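Long-range contacts in ABC sugar transporter, periplasmic sugar binding protein (Legionella pneumophila subsp. pneumophila, PDB 3ROT), which probably binds a sugar in the periplasm and delivers it to an ABC importer: residues A25-E30 with M250-I255; T67-D72 with T94-K99; P88-D93 with T256-M261; Y104-G109 with L266-I271. All coordinates share one frame; numbering follows the deposited sequence.

Interaction 1 (A25-E30 with M250-I255)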
loop_
_atom_site.group_PDB
_atom_site.type_symbol
_atom_site.label_atom_id
_atom_site.label_comp_id
_atom_site.label_asym_id
_atom_site.label_seq_id
_atom_site.Cartn_x
_atom_site.Cartn_y
_atom_site.Cartn_z
ATOM N N ALA A 25 9.659 14.469 10.349
ATOM C CA ALA A 25 10.978 14.939 9.969
ATOM C C ALA A 25 10.868 16.251 9.177
ATOM O O ALA A 25 11.608 17.204 9.430
ATOM C CB ALA A 25 11.684 13.876 9.141
ATOM N N LYS A 26 9.935 16.286 8.225
ATOM C CA LYS A 26 9.700 17.469 7.395
ATOM C C LYS A 26 9.222 18.667 8.218
ATOM O O LYS A 26 9.622 19.809 7.958
ATOM C CB LYS A 26 8.668 17.143 6.306
ATOM C CG LYS A 26 9.135 16.054 5.343
ATOM C CD LYS A 26 8.205 15.896 4.145
ATOM C CE LYS A 26 6.791 15.526 4.568
ATOM N NZ LYS A 26 5.931 15.225 3.385
ATOM N N LYS A 27 8.358 18.404 9.199
ATOM C CA LYS A 27 7.836 19.453 10.060
ATOM C C LYS A 27 8.986 20.060 10.869
ATOM O O LYS A 27 9.069 21.277 11.040
ATOM C CB LYS A 27 6.766 18.887 11.001
ATOM C CG LYS A 27 6.068 19.949 11.830
ATOM C CD LYS A 27 5.324 20.929 10.932
ATOM C CE LYS A 27 5.390 22.342 11.485
ATOM N NZ LYS A 27 4.792 22.436 12.850
ATOM N N ALA A 28 9.872 19.202 11.366
ATOM C CA ALA A 28 11.024 19.655 12.134
ATOM C C ALA A 28 11.936 20.465 11.216
ATOM O O ALA A 28 12.432 21.524 11.599
ATOM C CB ALA A 28 11.771 18.465 12.703
ATOM N N ALA A 29 12.147 19.967 10.000
ATOM C CA ALA A 29 12.987 20.666 9.033
ATOM C C ALA A 29 12.430 22.072 8.788
ATOM O O ALA A 29 13.176 23.056 8.770
ATOM C CB ALA A 29 13.033 19.892 7.726
ATOM N N GLU A 30 11.114 22.155 8.609
ATOM C CA GLU A 30 10.443 23.424 8.362
ATOM C C GLU A 30 10.595 24.426 9.489
ATOM O O GLU A 30 10.925 25.579 9.238
ATOM C CB GLU A 30 8.954 23.203 8.088
ATOM C CG GLU A 30 8.653 22.754 6.671
ATOM C CD GLU A 30 7.172 22.530 6.428
ATOM O OE1 GLU A 30 6.635 21.490 6.887
ATOM O OE2 GLU A 30 6.545 23.404 5.785
HETATM N N MSE A 250 9.475 10.284 16.316
HETATM C CA MSE A 250 10.759 9.721 15.911
HETATM C C MSE A 250 11.340 10.638 14.839
HETATM O O MSE A 250 12.483 11.079 14.929
HETATM C CB MSE A 250 10.530 8.324 15.333
HETATM C CG MSE A 250 11.707 7.361 15.397
HETATM SE SE MSE A 250 11.180 5.639 14.632
HETATM C CE MSE A 250 9.793 5.161 15.834
ATOM N N GLY A 251 10.533 10.918 13.819
ATOM C CA GLY A 251 10.974 11.785 12.743
ATOM C C GLY A 251 11.360 13.170 13.226
ATOM O O GLY A 251 12.482 13.618 12.995
ATOM N N TYR A 252 10.433 13.836 13.908
ATOM C CA TYR A 252 10.650 15.190 14.422
ATOM C C TYR A 252 11.911 15.290 15.275
ATOM O O TYR A 252 12.787 16.127 15.033
ATOM C CB TYR A 252 9.445 15.627 15.257
ATOM C CG TYR A 252 9.408 17.107 15.545
ATOM C CD1 TYR A 252 8.658 17.973 14.749
ATOM C CD2 TYR A 252 10.181 17.654 16.571
ATOM C CE1 TYR A 252 8.683 19.351 14.961
ATOM C CE2 TYR A 252 10.216 19.030 16.789
ATOM C CZ TYR A 252 9.470 19.870 15.981
ATOM O OH TYR A 252 9.544 21.228 16.176
ATOM N N LEU A 253 12.006 14.429 16.278
ATOM C CA LEU A 253 13.145 14.447 17.168
ATOM C C LEU A 253 14.487 14.093 16.546
ATOM O O LEU A 253 15.512 14.627 16.971
ATOM C CB LEU A 253 12.883 13.553 18.385
ATOM C CG LEU A 253 11.897 14.123 19.408
ATOM C CD1 LEU A 253 11.745 13.139 20.586
ATOM C CD2 LEU A 253 12.407 15.483 19.898
ATOM N N SER A 254 14.511 13.207 15.551
ATOM C CA SER A 254 15.796 12.862 14.943
ATOM C C SER A 254 16.375 14.046 14.149
ATOM O O SER A 254 17.558 14.348 14.262
ATOM C CB SER A 254 15.676 11.609 14.058
ATOM O OG SER A 254 15.072 11.884 12.809
ATOM N N ILE A 255 15.554 14.732 13.365
ATOM C CA ILE A 255 16.066 15.880 12.608
ATOM C C ILE A 255 16.455 16.997 13.580
ATOM O O ILE A 255 17.473 17.681 13.390
ATOM C CB ILE A 255 15.008 16.425 11.596
ATOM C CG1 ILE A 255 14.773 15.401 10.477
ATOM C CG2 ILE A 255 15.473 17.750 10.998
ATOM C CD1 ILE A 255 16.052 14.936 9.792
#
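Tyr252 lays its ring across Ala28 where helix 16-32 passes helix 247-264, both in one lobe of the type I periplasmic binding protein fold. Their short segments approach to 7.3 Å between axes, at a crossing angle of -39°. The ring gets there because CG stands opposite the backbone N (chi1 -166°), which turns it toward Ala28. CB itself only launches the side chain. CG and CD1 lie beneath the Ala28 methyl, and CE1 reaches past it to Ala28 CA at 3.7 Å, with CZ slightly farther from that same CA. The result is a CH-pi contact: Ala28 CB sits 3.9 Å from the centroid of the Tyr252 ring, 14° off its normal. At the ring's edge Lys27 CG approaches Tyr252 CE1, and beyond it the hydroxyl of Tyr252 hydrogen-bonds Glu31, which also forms a long, weak ion pair with Lys27 NZ. One turn on from Tyr252, Ile255 packs beside Ala25 and Ala28, its CG1 resting 3.7 Å from Ala25 CB and its CB 4.0 Å from Ala28 CB. Leu36 of strand 35-39 touches both Ala25 and Ile255 from outside the pair. The backbones come nearest at Ala25 and Gly251, whose CA atoms are 4.2 Å apart; glycine permits this, since a CB there would clash with Ala25 N. Within the second helix, Gly251 O is gripped by both Ile255 N and Ser254 OG. No polar pairing links the two segments: small apolar surfaces and one aromatic face join them, and shape sets the fit.

Interaction 2 (T67-D72 with T94-K99)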
loop_
_atom_site.group_PDB
_atom_site.type_symbol
_atom_site.label_atom_id
_atom_site.label_comp_id
_atom_site.label_asym_id
_atom_site.label_seq_id
_atom_site.Cartn_x
_atom_site.Cartn_y
_atom_site.Cartn_z
ATOM N N THR A 67 19.088 7.493 9.411
ATOM C CA THR A 67 18.832 6.326 8.584
ATOM C C THR A 67 18.454 5.094 9.404
ATOM O O THR A 67 18.800 4.985 10.575
ATOM C CB THR A 67 20.070 5.988 7.700
ATOM O OG1 THR A 67 19.737 4.939 6.785
ATOM C CG2 THR A 67 21.247 5.535 8.549
ATOM N N THR A 68 17.708 4.190 8.784
ATOM C CA THR A 68 17.337 2.948 9.433
ATOM C C THR A 68 18.520 2.024 9.126
ATOM O O THR A 68 19.253 2.251 8.168
ATOM C CB THR A 68 16.044 2.353 8.828
ATOM O OG1 THR A 68 16.294 1.942 7.481
ATOM C CG2 THR A 68 14.926 3.385 8.819
ATOM N N ILE A 69 18.726 1.002 9.948
ATOM C CA ILE A 69 19.822 0.075 9.725
ATOM C C ILE A 69 19.257 -1.314 10.018
ATOM O O ILE A 69 19.511 -1.887 11.081
ATOM C CB ILE A 69 21.017 0.398 10.664
ATOM C CG1 ILE A 69 21.312 1.903 10.625
ATOM C CG2 ILE A 69 22.257 -0.401 10.231
ATOM C CD1 ILE A 69 22.479 2.360 11.521
ATOM N N PRO A 70 18.464 -1.863 9.072
ATOM C CA PRO A 70 17.817 -3.179 9.166
ATOM C C PRO A 70 18.701 -4.394 8.905
ATOM O O PRO A 70 18.191 -5.503 8.776
ATOM C CB PRO A 70 16.694 -3.075 8.147
ATOM C CG PRO A 70 17.345 -2.304 7.056
ATOM C CD PRO A 70 18.092 -1.201 7.806
ATOM N N SER A 71 20.011 -4.189 8.819
ATOM C CA SER A 71 20.947 -5.284 8.574
ATOM C C SER A 71 22.220 -5.097 9.394
ATOM O O SER A 71 22.700 -3.973 9.561
ATOM C CB SER A 71 21.305 -5.353 7.089
ATOM O OG SER A 71 22.287 -6.347 6.837
ATOM N N ASP A 72 22.766 -6.199 9.902
ATOM C CA ASP A 72 23.988 -6.135 10.692
ATOM C C ASP A 72 25.239 -6.079 9.813
ATOM O O ASP A 72 26.325 -5.777 10.306
ATOM C CB ASP A 72 24.097 -7.343 11.634
ATOM C CG ASP A 72 23.148 -7.261 12.817
ATOM O OD1 ASP A 72 23.190 -6.253 13.557
ATOM O OD2 ASP A 72 22.366 -8.214 13.017
ATOM N N THR A 94 15.226 1.248 13.274
ATOM C CA THR A 94 15.911 -0.025 13.455
ATOM C C THR A 94 17.397 0.231 13.589
ATOM O O THR A 94 17.959 1.065 12.871
ATOM C CB THR A 94 15.718 -0.973 12.245
ATOM O OG1 THR A 94 14.326 -1.093 11.938
ATOM C CG2 THR A 94 16.290 -2.362 12.561
ATOM N N ARG A 95 18.032 -0.494 14.502
ATOM C CA ARG A 95 19.462 -0.337 14.714
ATOM C C ARG A 95 20.178 -1.681 14.716
ATOM O O ARG A 95 19.573 -2.714 14.998
ATOM C CB ARG A 95 19.729 0.368 16.040
ATOM C CG ARG A 95 19.284 -0.415 17.255
ATOM C CD ARG A 95 19.980 0.114 18.481
ATOM N NE ARG A 95 19.250 -0.155 19.711
ATOM C CZ ARG A 95 19.550 0.404 20.884
ATOM N NH1 ARG A 95 20.569 1.254 20.972
ATOM N NH2 ARG A 95 18.828 0.129 21.967
ATOM N N PRO A 96 21.484 -1.678 14.406
ATOM C CA PRO A 96 22.301 -2.894 14.372
ATOM C C PRO A 96 22.659 -3.353 15.785
ATOM O O PRO A 96 22.546 -2.590 16.740
ATOM C CB PRO A 96 23.527 -2.449 13.585
ATOM C CG PRO A 96 23.718 -1.045 14.078
ATOM C CD PRO A 96 22.292 -0.495 14.059
ATOM N N LYS A 97 23.106 -4.593 15.919
ATOM C CA LYS A 97 23.471 -5.102 17.238
ATOM C C LYS A 97 24.840 -4.587 17.711
ATOM O O LYS A 97 25.043 -4.341 18.899
ATOM C CB LYS A 97 23.475 -6.638 17.238
ATOM C CG LYS A 97 24.597 -7.259 16.420
ATOM C CD LYS A 97 24.783 -8.745 16.732
ATOM C CE LYS A 97 23.596 -9.584 16.262
ATOM N NZ LYS A 97 23.776 -11.047 16.539
ATOM N N ASP A 98 25.770 -4.402 16.782
ATOM C CA ASP A 98 27.110 -3.956 17.146
ATOM C C ASP A 98 27.539 -2.668 16.458
ATOM O O ASP A 98 27.883 -2.670 15.276
ATOM C CB ASP A 98 28.100 -5.079 16.835
ATOM C CG ASP A 98 29.545 -4.662 17.021
ATOM O OD1 ASP A 98 29.826 -3.759 17.838
ATOM O OD2 ASP A 98 30.405 -5.266 16.354
ATOM N N LYS A 99 27.543 -1.571 17.207
ATOM C CA LYS A 99 27.919 -0.290 16.627
ATOM C C LYS A 99 29.413 -0.069 16.426
ATOM O O LYS A 99 29.818 0.977 15.903
ATOM C CB LYS A 99 27.325 0.876 17.431
ATOM C CG LYS A 99 27.593 0.843 18.919
ATOM C CD LYS A 99 27.459 2.246 19.517
ATOM C CE LYS A 99 26.161 2.931 19.112
ATOM N NZ LYS A 99 26.186 4.381 19.456
HETATM O O HOH W 1 25.716 -5.619 14.122
#
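Asp72 turns its carboxylate back beside its own backbone N (chi1 -74°), which brings OD1 to the backbone of Lys97, while in Thr94 a chi1 of -52° puts OG1 beside the backbone N and leaves CG2 opposite it, against Ile69 O and Pro70 CA. These are loops of a type I periplasmic binding protein fold: they leave the C-terminal ends of strands 64-67 and 89-92, neighbours in the parallel sheet of one lobe, on the side where such proteins bind their ligand. A glycerol, probably from the crystallisation liquor, lies about 4 Å from the Thr94 side chain, in keeping with a pocket there. Past the strand ends, beyond the regular pairing, Ile69 N donates to Thr94 O at 3.0 Å from above the carbonyl plane, at a bent N-H...O angle of 144°. Next to it, Pro96 presses its CD against Ile69 CB at 3.7 Å; the isoleucine's CG2 and CD1 both also reach Pro96 CD, the side chains crossing at a slant. Farther out the chemistry turns polar. The Lys97 side chain crosses that of Asp72 at about a right angle, its CE 3.7 Å from Asp72 OD2; the charged NZ stays beyond bonding distance, and any attraction between the charges is probably diffuse. Asp72 OD1 instead accepts a nearly straight bond from Lys97 N at 2.9 Å, and also takes a hydrogen from water 1, which in turn accepts from Asp98 N at 2.9 Å.

Interaction 3 (P88-D93 with T256-M261)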
loop_
_atom_site.group_PDB
_atom_site.type_symbol
_atom_site.label_atom_id
_atom_site.label_comp_id
_atom_site.label_asym_id
_atom_site.label_seq_id
_atom_site.Cartn_x
_atom_site.Cartn_y
_atom_site.Cartn_z
ATOM N N PRO A 88 27.763 13.295 10.708
ATOM C CA PRO A 88 26.966 12.703 11.783
ATOM C C PRO A 88 25.879 11.783 11.244
ATOM O O PRO A 88 25.182 12.131 10.294
ATOM C CB PRO A 88 26.366 13.920 12.486
ATOM C CG PRO A 88 27.310 15.034 12.140
ATOM C CD PRO A 88 27.623 14.758 10.701
ATOM N N VAL A 89 25.740 10.611 11.849
ATOM C CA VAL A 89 24.713 9.674 11.430
ATOM C C VAL A 89 23.915 9.216 12.640
ATOM O O VAL A 89 24.479 8.787 13.642
ATOM C CB VAL A 89 25.307 8.439 10.735
ATOM C CG1 VAL A 89 24.184 7.518 10.287
ATOM C CG2 VAL A 89 26.143 8.871 9.539
ATOM N N ILE A 90 22.597 9.345 12.545
ATOM C CA ILE A 90 21.703 8.937 13.616
ATOM C C ILE A 90 20.870 7.765 13.124
ATOM O O ILE A 90 20.394 7.769 11.992
ATOM C CB ILE A 90 20.780 10.109 14.042
ATOM C CG1 ILE A 90 21.588 11.117 14.864
ATOM C CG2 ILE A 90 19.597 9.597 14.857
ATOM C CD1 ILE A 90 20.762 12.280 15.389
ATOM N N ALA A 91 20.720 6.743 13.959
ATOM C CA ALA A 91 19.935 5.582 13.568
ATOM C C ALA A 91 18.499 5.773 14.049
ATOM O O ALA A 91 18.267 6.187 15.183
ATOM C CB ALA A 91 20.527 4.307 14.173
ATOM N N VAL A 92 17.544 5.482 13.174
ATOM C CA VAL A 92 16.139 5.597 13.519
ATOM C C VAL A 92 15.380 4.335 13.124
ATOM O O VAL A 92 15.745 3.651 12.156
ATOM C CB VAL A 92 15.488 6.815 12.822
ATOM C CG1 VAL A 92 16.191 8.090 13.239
ATOM C CG2 VAL A 92 15.553 6.643 11.316
ATOM N N ASP A 93 14.343 4.029 13.897
ATOM C CA ASP A 93 13.470 2.882 13.664
ATOM C C ASP A 93 14.110 1.529 13.933
ATOM O O ASP A 93 13.598 0.752 14.721
ATOM C CB ASP A 93 12.930 2.925 12.232
ATOM C CG ASP A 93 12.045 1.734 11.903
ATOM O OD1 ASP A 93 10.898 1.678 12.400
ATOM O OD2 ASP A 93 12.509 0.857 11.150
ATOM N N THR A 256 15.649 17.168 14.626
ATOM C CA THR A 256 15.906 18.195 15.631
ATOM C C THR A 256 17.273 18.012 16.281
ATOM O O THR A 256 18.018 18.974 16.451
ATOM C CB THR A 256 14.807 18.196 16.733
ATOM O OG1 THR A 256 13.559 18.586 16.158
ATOM C CG2 THR A 256 15.155 19.172 17.866
ATOM N N GLN A 257 17.618 16.781 16.637
ATOM C CA GLN A 257 18.914 16.544 17.267
ATOM C C GLN A 257 20.074 16.770 16.307
ATOM O O GLN A 257 21.115 17.306 16.701
ATOM C CB GLN A 257 19.007 15.121 17.836
ATOM C CG GLN A 257 18.031 14.831 18.971
ATOM C CD GLN A 257 18.594 13.851 19.988
ATOM O OE1 GLN A 257 19.377 14.225 20.864
ATOM N NE2 GLN A 257 18.207 12.586 19.865
ATOM N N LEU A 258 19.906 16.355 15.054
ATOM C CA LEU A 258 20.966 16.533 14.079
ATOM C C LEU A 258 21.271 18.014 13.938
ATOM O O LEU A 258 22.433 18.399 13.848
ATOM C CB LEU A 258 20.567 15.943 12.718
ATOM C CG LEU A 258 20.684 14.423 12.558
ATOM C CD1 LEU A 258 20.119 14.003 11.213
ATOM C CD2 LEU A 258 22.146 14.005 12.683
ATOM N N VAL A 259 20.226 18.838 13.942
ATOM C CA VAL A 259 20.384 20.282 13.806
ATOM C C VAL A 259 20.992 20.924 15.052
ATOM O O VAL A 259 21.942 21.699 14.941
ATOM C CB VAL A 259 19.031 20.969 13.490
ATOM C CG1 VAL A 259 19.199 22.496 13.489
ATOM C CG2 VAL A 259 18.512 20.496 12.139
ATOM N N LEU A 260 20.452 20.600 16.228
ATOM C CA LEU A 260 20.961 21.146 17.486
ATOM C C LEU A 260 22.442 20.819 17.616
ATOM O O LEU A 260 23.219 21.568 18.202
ATOM C CB LEU A 260 20.201 20.557 18.682
ATOM C CG LEU A 260 18.730 20.956 18.867
ATOM C CD1 LEU A 260 18.115 20.153 20.014
ATOM C CD2 LEU A 260 18.630 22.442 19.141
HETATM N N MSE A 261 22.820 19.681 17.057
HETATM C CA MSE A 261 24.195 19.234 17.104
HETATM C C MSE A 261 25.095 20.156 16.275
HETATM O O MSE A 261 26.169 20.550 16.724
HETATM C CB MSE A 261 24.272 17.799 16.585
HETATM C CG MSE A 261 25.657 17.221 16.577
HETATM SE SE MSE A 261 25.682 15.465 15.766
HETATM C CE MSE A 261 27.291 14.831 16.639
#
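Pro88 presents the CB-CG side of its puckered ring to Met261, a selenomethionine in this crystal, and no aromatic ring enters the contact. The selenium lies 3.7 Å from Pro88 CB and 4.0 Å from Pro88 CG, at the end of a side chain that runs out extended and crosses the proline obliquely. The one flat group here, the amide of Gln257, is turned elsewhere: its NE2 bonds Val269 O, while only its CB touches the strand, 4.1 Å from Ile90 CD1. The core of the packing is Ile90 against Leu258. With CG1 opposite the carbonyl carbon (chi1 -75°) and CD1 continuing the line, Ile90 reaches toward the helix alongside Leu258, the two side chains sliding past each other in opposite directions. Ile90 CD1 meets Leu258 CD2 at 3.5 Å, tighter than the usual carbon contact, and Leu258 CG at 3.6 Å. Leu258 CD2 also approaches Pro88 CB, linking the two patches. This is a sheet-on-helix layer of the alpha/beta lobe: Pro88 and Ile90 face helix 247-264, whereas Val89 points away from it. The backbone of Ile90 bonds Ile65 and Thr67 of the adjoining strand, and Leu108 packs beside Ile90 from strand 107-109. Since strand 89-92 finds its backbone partners within the sheet, in this contact the helix meets it through hydrocarbon and selenium alone, probably governed by dispersion and by exclusion of water.

Interaction 4 (Y104-G109 with L266-I271)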
loop_
_atom_site.group_PDB
_atom_site.type_symbol
_atom_site.label_atom_id
_atom_site.label_comp_id
_atom_site.label_asym_id
_atom_site.label_seq_id
_atom_site.Cartn_x
_atom_site.Cartn_y
_atom_site.Cartn_z
ATOM N N TYR A 104 27.289 4.712 14.487
ATOM C CA TYR A 104 26.226 5.700 14.373
ATOM C C TYR A 104 26.244 6.363 15.746
ATOM O O TYR A 104 26.703 5.759 16.715
ATOM C CB TYR A 104 24.866 5.050 14.039
ATOM C CG TYR A 104 24.281 4.125 15.090
ATOM C CD1 TYR A 104 23.579 4.635 16.181
ATOM C CD2 TYR A 104 24.456 2.744 15.008
ATOM C CE1 TYR A 104 23.074 3.806 17.164
ATOM C CE2 TYR A 104 23.955 1.901 15.990
ATOM C CZ TYR A 104 23.267 2.442 17.069
ATOM O OH TYR A 104 22.795 1.634 18.066
ATOM N N LEU A 105 25.780 7.604 15.832
ATOM C CA LEU A 105 25.813 8.319 17.099
ATOM C C LEU A 105 24.807 7.818 18.126
ATOM O O LEU A 105 25.188 7.274 19.170
ATOM C CB LEU A 105 25.619 9.816 16.854
ATOM C CG LEU A 105 26.741 10.501 16.064
ATOM C CD1 LEU A 105 26.323 11.922 15.745
ATOM C CD2 LEU A 105 28.046 10.497 16.865
ATOM N N VAL A 106 23.525 7.990 17.823
ATOM C CA VAL A 106 22.464 7.568 18.730
ATOM C C VAL A 106 21.317 6.924 17.966
ATOM O O VAL A 106 21.269 6.980 16.736
ATOM C CB VAL A 106 21.920 8.760 19.532
ATOM C CG1 VAL A 106 23.025 9.318 20.431
ATOM C CG2 VAL A 106 21.420 9.839 18.573
ATOM N N PHE A 107 20.398 6.323 18.710
ATOM C CA PHE A 107 19.248 5.646 18.130
ATOM C C PHE A 107 17.932 6.180 18.683
ATOM O O PHE A 107 17.743 6.255 19.899
ATOM C CB PHE A 107 19.341 4.144 18.421
ATOM C CG PHE A 107 18.110 3.368 18.036
ATOM C CD1 PHE A 107 17.752 3.217 16.702
ATOM C CD2 PHE A 107 17.326 2.764 19.011
ATOM C CE1 PHE A 107 16.635 2.472 16.343
ATOM C CE2 PHE A 107 16.199 2.016 18.665
ATOM C CZ PHE A 107 15.856 1.871 17.324
ATOM N N LEU A 108 17.035 6.546 17.775
ATOM C CA LEU A 108 15.703 7.017 18.126
ATOM C C LEU A 108 14.731 5.985 17.570
ATOM O O LEU A 108 14.683 5.754 16.368
ATOM C CB LEU A 108 15.388 8.368 17.495
ATOM C CG LEU A 108 16.080 9.598 18.078
ATOM C CD1 LEU A 108 17.331 9.898 17.283
ATOM C CD2 LEU A 108 15.120 10.787 18.024
ATOM N N GLY A 109 13.964 5.369 18.453
ATOM C CA GLY A 109 13.003 4.366 18.035
ATOM C C GLY A 109 12.625 3.597 19.273
ATOM O O GLY A 109 12.900 4.040 20.391
ATOM N N LEU A 266 26.152 20.412 20.507
ATOM C CA LEU A 266 25.591 19.529 21.523
ATOM C C LEU A 266 25.751 18.095 21.055
ATOM O O LEU A 266 25.879 17.835 19.860
ATOM C CB LEU A 266 24.103 19.831 21.731
ATOM C CG LEU A 266 23.799 21.172 22.391
ATOM C CD1 LEU A 266 22.299 21.413 22.440
ATOM C CD2 LEU A 266 24.396 21.170 23.792
ATOM N N ASN A 267 25.746 17.172 22.006
ATOM C CA ASN A 267 25.864 15.752 21.712
ATOM C C ASN A 267 24.453 15.169 21.721
ATOM O O ASN A 267 23.730 15.303 22.712
ATOM C CB ASN A 267 26.709 15.068 22.785
ATOM C CG ASN A 267 28.161 15.520 22.762
ATOM O OD1 ASN A 267 28.846 15.495 23.786
ATOM N ND2 ASN A 267 28.638 15.922 21.592
ATOM N N PRO A 268 24.027 14.550 20.605
ATOM C CA PRO A 268 22.684 13.972 20.572
ATOM C C PRO A 268 22.608 12.774 21.509
ATOM O O PRO A 268 23.634 12.195 21.867
ATOM C CB PRO A 268 22.500 13.590 19.102
ATOM C CG PRO A 268 23.887 13.356 18.632
ATOM C CD PRO A 268 24.664 14.474 19.281
ATOM N N VAL A 269 21.395 12.415 21.908
ATOM C CA VAL A 269 21.217 11.289 22.806
ATOM C C VAL A 269 20.211 10.263 22.275
ATOM O O VAL A 269 19.382 10.571 21.401
ATOM C CB VAL A 269 20.779 11.774 24.200
ATOM C CG1 VAL A 269 21.842 12.703 24.773
ATOM C CG2 VAL A 269 19.442 12.489 24.124
ATOM N N ASN A 270 20.319 9.037 22.793
ATOM C CA ASN A 270 19.430 7.947 22.415
ATOM C C ASN A 270 18.056 8.291 22.975
ATOM O O ASN A 270 17.954 8.858 24.055
ATOM C CB ASN A 270 19.893 6.618 23.031
ATOM C CG ASN A 270 21.241 6.157 22.509
ATOM O OD1 ASN A 270 22.199 6.013 23.277
ATOM N ND2 ASN A 270 21.328 5.914 21.207
ATOM N N ILE A 271 17.003 7.950 22.244
ATOM C CA ILE A 271 15.651 8.224 22.704
ATOM C C ILE A 271 14.688 7.101 22.350
ATOM O O ILE A 271 14.478 6.818 21.172
ATOM C CB ILE A 271 15.083 9.517 22.081
ATOM C CG1 ILE A 271 15.939 10.715 22.476
ATOM C CG2 ILE A 271 13.642 9.739 22.550
ATOM C CD1 ILE A 271 15.546 11.974 21.735
#
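Ile271 joins Phe107 and Gly109 through both of its backbone polar groups, the two bonds of a parallel bridge pairing Leu108 with Ile271. Its N donates to Phe107 O at 3.0 Å with an N-H...O angle of 164°, the donor tilted moderately from the carbonyl plane. Ile271 O then accepts from Gly109 N at 3.1 Å, the nitrogen approaching nearly in line with the carbonyl bond. Leu108 CA adds a C-H...O contact, 3.3 Å from Ile271 O; that of Asn270 CA to Phe107 O is poorly aligned. Gly109 O and Ile271 O, 3.3 Å apart, are two acceptors and do not bond. Toward strand 89-92, the backbone of Leu108 bonds Ala91 and Asp93. The side chains of Leu108 and Ile271 lie side by side and point the same way, Leu108 CD2 being 3.9 Å from Ile271 CD1, on the face where Leu108 meets Leu253 of helix 247-264. Before the bridge the segments stay close, but apolar side chains meet: Val106 CG2 packs on Pro268 CB at 3.9 Å and Leu105 CD1 on Pro268 CG at 4.0 Å. Val106 CG1, opposite the carbonyl carbon (chi1 -64°), lies 3.3 Å from Pro268 O. Val269 O is satisfied by the amide of Gln257. The C-terminal strand 271-272 thus closes the edge of the six-stranded parallel sheet with two backbone bonds at Ile271, Gly109 bonding Thr273 beyond, while apolar side chains pack ahead of it.

How the interactions relate
All four contacts build one lobe, but in different layers. Interaction 1, the most buried, joins two helices; interaction 3 seats the second of these, helix 247-264, on the sheet, and both are essentially apolar. Interaction 4 works within the sheet, where backbone hydrogen bonds dominate, and lies closest to interaction 3: Gln257 reaches Val269, and strands 89-92 and 107-109 are neighbours. Interaction 2 lies in the loops after strands 64-67 and 89-92, nearer the chain's centre and partly buried, and mixes backbone bonds with a carboxylate and a water. Thr67 pairs with Ile90 and Val92, tying 2 to 3, whereas interactions 1 and 2 do not touch. Polarity thus tends to rise from the helix layer to the loops.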